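Local atomic coordinates of transcarboxylase 5S subunit (Propionibacterium freudenreichii subsp. shermanii, PDB entry 1RQB), a protein that catalyses the cobalt-dependent transfer of a carboxyl group from the biotin of the 1.3S subunit to pyruvate, forming oxaloacetate. Residues S74-L79 against P457-V462; D447-T452 against E465-G470. All coordinates share one frame; numbering follows the deposited sequence.

In the fold
Both contacts lie on the outer part of the chain, their centres about 9 Å apart, and both draw on the helix 460-466. Contact 1 sets the end of the barrel helix 71-77 against residues 457-462; contact 2 ties residues 465-470 back to the preceding helix 447-455. They meet where Ile76 CD1 packs on Thr452 CG2 (4.1 Å) and Ala460 CB on Thr452 O (4.2 Å). Contact 1 is nearer to the substrate site, with about 9 Å between the side chains of Arg77 and the substrate-binding Ala70; the cobalt ligands, Asp34, Lys195, His226 and His228, are not among its residues. Contact 2 lies away from the substrate and cobalt sites.

Contact 1 (S74-L79 against P457-V462)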
ATOM      1  N   SER A  74     -26.941   3.439  -2.882  1.00 16.41           N
ATOM      2  CA  SER A  74     -26.490   2.720  -4.084  1.00 17.18           C
ATOM      3  C   SER A  74     -27.460   1.603  -4.471  1.00 18.92           C
ATOM      4  O   SER A  74     -27.733   1.377  -5.649  1.00 14.51           O
ATOM      5  CB  SER A  74     -25.110   2.115  -3.867  1.00 19.90           C
ATOM      6  OG  SER A  74     -24.676   1.477  -5.060  1.00 26.53           O
ATOM      7  N   CYS A  75     -27.959   0.884  -3.476  1.00 13.39           N
ATOM      8  CA  CYS A  75     -28.884  -0.225  -3.748  1.00 13.24           C
ATOM      9  C   CYS A  75     -30.112   0.260  -4.520  1.00 13.50           C
ATOM     10  O   CYS A  75     -30.467  -0.307  -5.552  1.00 13.24           O
ATOM     11  CB  CYS A  75     -29.356  -0.861  -2.434  1.00 16.83           C
ATOM     12  SG  CYS A  75     -28.204  -2.059  -1.725  1.00 22.47           S
ATOM     13  N   ILE A  76     -30.758   1.316  -4.046  1.00 15.05           N
ATOM     14  CA  ILE A  76     -32.002   1.749  -4.698  1.00 18.11           C
ATOM     15  C   ILE A  76     -31.757   2.686  -5.882  1.00 18.02           C
ATOM     16  O   ILE A  76     -32.605   2.789  -6.767  1.00 16.82           O
ATOM     17  CB  ILE A  76     -32.929   2.482  -3.714  1.00 18.50           C
ATOM     18  CG1 ILE A  76     -32.278   3.788  -3.280  1.00 14.07           C
ATOM     19  CG2 ILE A  76     -33.227   1.595  -2.504  1.00 18.36           C
ATOM     20  CD1 ILE A  76     -33.136   4.594  -2.341  1.00 18.38           C
ATOM     21  N   ARG A  77     -30.610   3.350  -5.938  1.00 14.97           N
ATOM     22  CA  ARG A  77     -30.411   4.317  -7.026  1.00 16.10           C
ATOM     23  C   ARG A  77     -29.742   3.675  -8.243  1.00 19.39           C
ATOM     24  O   ARG A  77     -30.071   4.022  -9.376  1.00 20.47           O
ATOM     25  CB  ARG A  77     -29.570   5.499  -6.519  1.00 19.23           C
ATOM     26  CG  ARG A  77     -29.456   6.673  -7.490  1.00 26.64           C
ATOM     27  CD  ARG A  77     -28.485   7.746  -6.978  1.00 29.81           C
ATOM     28  NE  ARG A  77     -28.838   8.314  -5.676  1.00 30.01           N
ATOM     29  CZ  ARG A  77     -29.664   9.342  -5.496  1.00 33.84           C
ATOM     30  NH1 ARG A  77     -30.238   9.927  -6.538  1.00 31.91           N
ATOM     31  NH2 ARG A  77     -29.908   9.797  -4.270  1.00 31.47           N
ATOM     32  N   PHE A  78     -28.839   2.719  -8.037  1.00 16.54           N
ATOM     33  CA  PHE A  78     -28.104   2.149  -9.176  1.00 15.53           C
ATOM     34  C   PHE A  78     -28.300   0.642  -9.351  1.00 15.17           C
ATOM     35  O   PHE A  78     -28.172   0.136 -10.465  1.00 15.53           O
ATOM     36  CB  PHE A  78     -26.594   2.367  -9.000  1.00 17.60           C
ATOM     37  CG  PHE A  78     -26.200   3.793  -8.769  1.00 19.78           C
ATOM     38  CD1 PHE A  78     -25.440   4.137  -7.657  1.00 20.30           C
ATOM     39  CD2 PHE A  78     -26.553   4.784  -9.676  1.00 21.85           C
ATOM     40  CE1 PHE A  78     -25.035   5.451  -7.447  1.00 23.23           C
ATOM     41  CE2 PHE A  78     -26.156   6.100  -9.481  1.00 24.39           C
ATOM     42  CZ  PHE A  78     -25.394   6.437  -8.361  1.00 24.39           C
ATOM     43  N   LEU A  79     -28.596  -0.094  -8.285  1.00 14.50           N
ATOM     44  CA  LEU A  79     -28.646  -1.556  -8.421  1.00 14.47           C
ATOM     45  C   LEU A  79     -30.065  -2.124  -8.378  1.00 16.45           C
ATOM     46  O   LEU A  79     -30.234  -3.342  -8.419  1.00 17.47           O
ATOM     47  CB  LEU A  79     -27.800  -2.196  -7.308  1.00 15.14           C
ATOM     48  CG  LEU A  79     -26.370  -1.665  -7.130  1.00 16.92           C
ATOM     49  CD1 LEU A  79     -25.707  -2.389  -5.970  1.00 17.36           C
ATOM     50  CD2 LEU A  79     -25.562  -1.864  -8.407  1.00 13.99           C
ATOM     51  N   PRO A 457     -36.694  10.447  -0.891  1.00 19.11           N
ATOM     52  CA  PRO A 457     -37.971  10.814  -1.523  1.00 20.83           C
ATOM     53  C   PRO A 457     -37.997  10.829  -3.054  1.00 22.98           C
ATOM     54  O   PRO A 457     -39.001  10.462  -3.662  1.00 24.43           O
ATOM     55  CB  PRO A 457     -38.251  12.218  -0.983  1.00 23.37           C
ATOM     56  CG  PRO A 457     -37.425  12.321   0.250  1.00 26.24           C
ATOM     57  CD  PRO A 457     -36.184  11.541  -0.046  1.00 18.31           C
ATOM     58  N   GLN A 458     -36.892  11.246  -3.663  1.00 22.45           N
ATOM     59  CA  GLN A 458     -36.809  11.398  -5.123  1.00 25.99           C
ATOM     60  C   GLN A 458     -36.455  10.088  -5.831  1.00 25.49           C
ATOM     61  O   GLN A 458     -36.690   9.955  -7.030  1.00 23.82           O
ATOM     62  CB  GLN A 458     -35.763  12.459  -5.466  1.00 29.75           C
ATOM     63  CG  GLN A 458     -35.948  13.771  -4.710  1.00 42.30           C
ATOM     64  CD  GLN A 458     -37.318  14.393  -4.913  1.00 49.67           C
ATOM     65  OE1 GLN A 458     -37.800  15.143  -4.064  1.00 54.71           O
ATOM     66  NE2 GLN A 458     -37.946  14.095  -6.047  1.00 53.91           N
ATOM     67  N   VAL A 459     -35.890   9.122  -5.114  1.00 19.46           N
ATOM     68  CA  VAL A 459     -35.514   7.849  -5.746  1.00 21.68           C
ATOM     69  C   VAL A 459     -36.562   6.772  -5.455  1.00 20.04           C
ATOM     70  O   VAL A 459     -36.819   5.901  -6.283  1.00 22.52           O
ATOM     71  CB  VAL A 459     -34.146   7.351  -5.225  1.00 23.24           C
ATOM     72  CG1 VAL A 459     -33.787   6.015  -5.884  1.00 21.84           C
ATOM     73  CG2 VAL A 459     -33.078   8.393  -5.503  1.00 25.76           C
ATOM     74  N   ALA A 460     -37.170   6.848  -4.279  1.00 21.19           N
ATOM     75  CA  ALA A 460     -38.166   5.861  -3.838  1.00 21.11           C
ATOM     76  C   ALA A 460     -39.221   5.588  -4.912  1.00 22.14           C
ATOM     77  O   ALA A 460     -39.545   4.433  -5.182  1.00 20.90           O
ATOM     78  CB  ALA A 460     -38.833   6.328  -2.544  1.00 21.19           C
ATOM     79  N   PRO A 461     -39.792   6.635  -5.533  1.00 23.12           N
ATOM     80  CA  PRO A 461     -40.810   6.375  -6.562  1.00 24.17           C
ATOM     81  C   PRO A 461     -40.352   5.451  -7.694  1.00 22.83           C
ATOM     82  O   PRO A 461     -41.038   4.491  -8.043  1.00 21.00           O
ATOM     83  CB  PRO A 461     -41.149   7.774  -7.076  1.00 24.67           C
ATOM     84  CG  PRO A 461     -40.971   8.620  -5.849  1.00 26.24           C
ATOM     85  CD  PRO A 461     -39.666   8.081  -5.283  1.00 23.14           C
ATOM     86  N   VAL A 462     -39.195   5.755  -8.269  1.00 23.08           N
ATOM     87  CA  VAL A 462     -38.660   4.953  -9.379  1.00 22.21           C
ATOM     88  C   VAL A 462     -38.302   3.549  -8.886  1.00 21.77           C
ATOM     89  O   VAL A 462     -38.602   2.552  -9.540  1.00 20.98           O
ATOM     90  CB  VAL A 462     -37.407   5.611  -9.986  1.00 27.39           C
ATOM     91  CG1 VAL A 462     -36.761   4.673 -11.008  1.00 27.29           C
ATOM     92  CG2 VAL A 462     -37.789   6.918 -10.659  1.00 30.85           C
TER
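The guanidinium of Arg77 presents one face to Val459, whose CG2 lies 3.2 Å above the plane, off centre; the guanidinium atom nearest to it is NH1, 3.4 Å from CG2. NE of Arg77 forms a salt bridge with Asp73, so the polar end is held within its own helix while the methyl lies over the face. The next flat group, the Phe78 ring, carries Arg77 CG over the rim of one face and has Ser74 OG in plane at its edge.

The other methyl of Val459 turns to Ile76. With CG1 anti to the backbone N (chi1 179°), it comes within 3.7 Å of Ile76 CG1 and also packs against the Ile76 carbonyl oxygen, at 3.5 Å from O to CG1. Val459 thus straddles two successive residues, one methyl on each, and no hydrogen bond crosses the contact. Replacing it with an alanine would probably open a gap beside Ile76 CG1 and leave the guanidinium face without its apolar cover.

Helix 71-77 follows the barrel strand 63-68, and Ile76 near its end also touches Pro83 of helix 83-93 and Thr452 of helix 447-455. The contact therefore joins a helix of the TIM barrel to residues 457-462 of the carboxylase domain.

Contact 2 (D447-T452 against E465-G470); sequences DEDVLT and EHRAEG
Arg467 reaches across to Asp449 with a long side chain that covers rather more than half of the 11.5 Å between their CA atoms. From CB the chain runs out extended, CG lying anti to the backbone N (chi1 169°), and the side chain also touches Asn444. It then turns about the CG-CD bond (chi3 52°), bringing NE and the guanidinium round to meet the carboxylate end-on. There the two terminal nitrogens each take one oxygen: NH1 donates to Asp449 OD1 at 2.8 Å, almost straight at 177°, and NH2 to Asp449 OD2, likewise 2.8 Å. Both oxygens use their syn lone pairs, and the two flat groups are nearly coplanar, so the paired bonds fix the rotation of each group against the other.

Both nitrogens have second partners, NH1 forming a salt bridge with Asp82 and NH2 a hydrogen bond with the carbonyl oxygen of Gly442. Asp449 OD2 also accepts from the backbone N of Asn444. The guanidinium would probably favour the ionised form of both Asp449 and Asp82.

One residue before Arg467, His466 ND1 donates to Glu469 OE1 at 2.7 Å, meeting the carboxylate from above its plane, while Glu469 OE2 is bonded to His472.

The arrangement is a bidentate, end-on arginine-aspartate salt bridge. Within the carboxylase domain it links the first turn of helix 447-455 to the segment 465-470, and through Asp82 it extends to the loop before helix 83-93 of the TIM barrel.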
ATOM      1  N   ASP A 447     -42.869  -0.743   7.140  1.00 18.66           N
ATOM      2  CA  ASP A 447     -42.199   0.447   7.685  1.00 20.08           C
ATOM      3  C   ASP A 447     -40.860   0.611   6.959  1.00 17.55           C
ATOM      4  O   ASP A 447     -40.363   1.723   6.792  1.00 16.65           O
ATOM      5  CB  ASP A 447     -41.949   0.300   9.190  1.00 21.59           C
ATOM      6  CG  ASP A 447     -43.240   0.306  10.009  1.00 26.61           C
ATOM      7  OD1 ASP A 447     -44.287   0.754   9.497  1.00 27.27           O
ATOM      8  OD2 ASP A 447     -43.200  -0.126  11.175  1.00 30.96           O
ATOM      9  N   GLU A 448     -40.277  -0.507   6.528  1.00 17.54           N
ATOM     10  CA  GLU A 448     -39.004  -0.454   5.794  1.00 20.02           C
ATOM     11  C   GLU A 448     -39.157   0.407   4.538  1.00 17.72           C
ATOM     12  O   GLU A 448     -38.281   1.210   4.219  1.00 16.54           O
ATOM     13  CB  GLU A 448     -38.526  -1.855   5.390  1.00 22.12           C
ATOM     14  CG  GLU A 448     -37.996  -2.731   6.521  1.00 24.77           C
ATOM     15  CD  GLU A 448     -39.071  -3.485   7.295  1.00 29.72           C
ATOM     16  OE1 GLU A 448     -38.703  -4.434   8.025  1.00 30.16           O
ATOM     17  OE2 GLU A 448     -40.267  -3.135   7.187  1.00 28.47           O
ATOM     18  N   ASP A 449     -40.272   0.240   3.824  1.00 15.93           N
ATOM     19  CA  ASP A 449     -40.531   1.004   2.595  1.00 16.79           C
ATOM     20  C   ASP A 449     -40.819   2.469   2.933  1.00 15.98           C
ATOM     21  O   ASP A 449     -40.451   3.364   2.174  1.00 14.15           O
ATOM     22  CB  ASP A 449     -41.704   0.389   1.820  1.00 20.01           C
ATOM     23  CG  ASP A 449     -41.249  -0.465   0.633  1.00 27.62           C
ATOM     24  OD1 ASP A 449     -40.120  -1.013   0.661  1.00 24.55           O
ATOM     25  OD2 ASP A 449     -42.042  -0.604  -0.326  1.00 27.48           O
ATOM     26  N   VAL A 450     -41.490   2.729   4.056  1.00 14.59           N
ATOM     27  CA  VAL A 450     -41.740   4.125   4.444  1.00 14.38           C
ATOM     28  C   VAL A 450     -40.393   4.786   4.744  1.00 11.73           C
ATOM     29  O   VAL A 450     -40.161   5.945   4.403  1.00 13.28           O
ATOM     30  CB  VAL A 450     -42.663   4.215   5.697  1.00 18.95           C
ATOM     31  CG1 VAL A 450     -42.837   5.671   6.127  1.00 19.20           C
ATOM     32  CG2 VAL A 450     -44.034   3.596   5.379  1.00 21.17           C
ATOM     33  N   LEU A 451     -39.490   4.035   5.367  1.00 13.97           N
ATOM     34  CA  LEU A 451     -38.152   4.565   5.671  1.00 13.04           C
ATOM     35  C   LEU A 451     -37.425   4.872   4.360  1.00 14.20           C
ATOM     36  O   LEU A 451     -36.773   5.906   4.224  1.00 15.47           O
ATOM     37  CB  LEU A 451     -37.353   3.554   6.503  1.00 16.26           C
ATOM     38  CG  LEU A 451     -37.853   3.439   7.941  1.00 18.93           C
ATOM     39  CD1 LEU A 451     -37.311   2.194   8.607  1.00 18.53           C
ATOM     40  CD2 LEU A 451     -37.442   4.694   8.715  1.00 21.06           C
ATOM     41  N   THR A 452     -37.548   3.983   3.379  1.00 13.18           N
ATOM     42  CA  THR A 452     -36.872   4.234   2.099  1.00 14.79           C
ATOM     43  C   THR A 452     -37.380   5.551   1.510  1.00 13.22           C
ATOM     44  O   THR A 452     -36.607   6.352   0.987  1.00 16.69           O
ATOM     45  CB  THR A 452     -37.104   3.084   1.097  1.00 14.55           C
ATOM     46  OG1 THR A 452     -36.461   1.905   1.585  1.00 16.76           O
ATOM     47  CG2 THR A 452     -36.516   3.427  -0.277  1.00 16.39           C
ATOM     48  N   GLU A 465     -41.258   1.191  -8.362  1.00 19.71           N
ATOM     49  CA  GLU A 465     -41.892   0.767  -9.618  1.00 25.01           C
ATOM     50  C   GLU A 465     -41.087  -0.329 -10.322  1.00 24.49           C
ATOM     51  O   GLU A 465     -41.661  -1.153 -11.032  1.00 24.53           O
ATOM     52  CB  GLU A 465     -42.037   1.957 -10.566  1.00 30.72           C
ATOM     53  CG  GLU A 465     -42.857   1.628 -11.810  1.00 47.63           C
ATOM     54  CD  GLU A 465     -42.329   2.290 -13.069  1.00 53.27           C
ATOM     55  OE1 GLU A 465     -42.021   3.502 -13.027  1.00 58.67           O
ATOM     56  OE2 GLU A 465     -42.234   1.596 -14.106  1.00 58.22           O
ATOM     57  N   HIS A 466     -39.771  -0.373 -10.110  1.00 19.86           N
ATOM     58  CA  HIS A 466     -38.920  -1.333 -10.828  1.00 20.65           C
ATOM     59  C   HIS A 466     -38.389  -2.471  -9.952  1.00 17.75           C
ATOM     60  O   HIS A 466     -37.832  -3.432 -10.477  1.00 17.55           O
ATOM     61  CB  HIS A 466     -37.725  -0.589 -11.423  1.00 23.11           C
ATOM     62  CG  HIS A 466     -38.073   0.283 -12.587  1.00 29.49           C
ATOM     63  ND1 HIS A 466     -38.473  -0.228 -13.803  1.00 32.40           N
ATOM     64  CD2 HIS A 466     -38.063   1.629 -12.728  1.00 29.52           C
ATOM     65  CE1 HIS A 466     -38.691   0.767 -14.645  1.00 33.79           C
ATOM     66  NE2 HIS A 466     -38.448   1.903 -14.018  1.00 31.39           N
ATOM     67  N   ARG A 467     -38.543  -2.369  -8.637  1.00 18.06           N
ATOM     68  CA  ARG A 467     -38.000  -3.373  -7.709  1.00 17.72           C
ATOM     69  C   ARG A 467     -38.339  -4.811  -8.108  1.00 14.33           C
ATOM     70  O   ARG A 467     -37.521  -5.710  -7.920  1.00 14.25           O
ATOM     71  CB  ARG A 467     -38.491  -3.112  -6.276  1.00 21.70           C
ATOM     72  CG  ARG A 467     -38.194  -4.269  -5.303  1.00 25.15           C
ATOM     73  CD  ARG A 467     -38.498  -3.878  -3.860  1.00 24.55           C
ATOM     74  NE  ARG A 467     -39.847  -3.341  -3.698  1.00 24.39           N
ATOM     75  CZ  ARG A 467     -40.247  -2.658  -2.632  1.00 27.96           C
ATOM     76  NH1 ARG A 467     -39.394  -2.440  -1.633  1.00 22.02           N
ATOM     77  NH2 ARG A 467     -41.486  -2.176  -2.571  1.00 22.83           N
ATOM     78  N   ALA A 468     -39.536  -5.031  -8.641  1.00 17.33           N
ATOM     79  CA  ALA A 468     -39.999  -6.376  -9.015  1.00 18.70           C
ATOM     80  C   ALA A 468     -39.108  -7.036 -10.072  1.00 17.63           C
ATOM     81  O   ALA A 468     -39.143  -8.255 -10.230  1.00 16.49           O
ATOM     82  CB  ALA A 468     -41.447  -6.304  -9.517  1.00 21.25           C
ATOM     83  N   GLU A 469     -38.314  -6.258 -10.804  1.00 17.86           N
ATOM     84  CA  GLU A 469     -37.439  -6.820 -11.845  1.00 15.65           C
ATOM     85  C   GLU A 469     -36.268  -7.572 -11.207  1.00 16.86           C
ATOM     86  O   GLU A 469     -35.595  -8.365 -11.866  1.00 14.97           O
ATOM     87  CB  GLU A 469     -36.848  -5.718 -12.723  1.00 18.35           C
ATOM     88  CG  GLU A 469     -37.836  -4.828 -13.431  1.00 22.50           C
ATOM     89  CD  GLU A 469     -37.149  -3.606 -14.042  1.00 22.81           C
ATOM     90  OE1 GLU A 469     -37.850  -2.759 -14.630  1.00 25.37           O
ATOM     91  OE2 GLU A 469     -35.901  -3.499 -13.927  1.00 26.04           O
ATOM     92  N   GLY A 470     -36.018  -7.294  -9.932  1.00 15.55           N
ATOM     93  CA  GLY A 470     -34.928  -7.946  -9.230  1.00 14.24           C
ATOM     94  C   GLY A 470     -33.668  -7.103  -9.315  1.00 15.01           C
ATOM     95  O   GLY A 470     -33.550  -6.251 -10.193  1.00 12.07           O
TER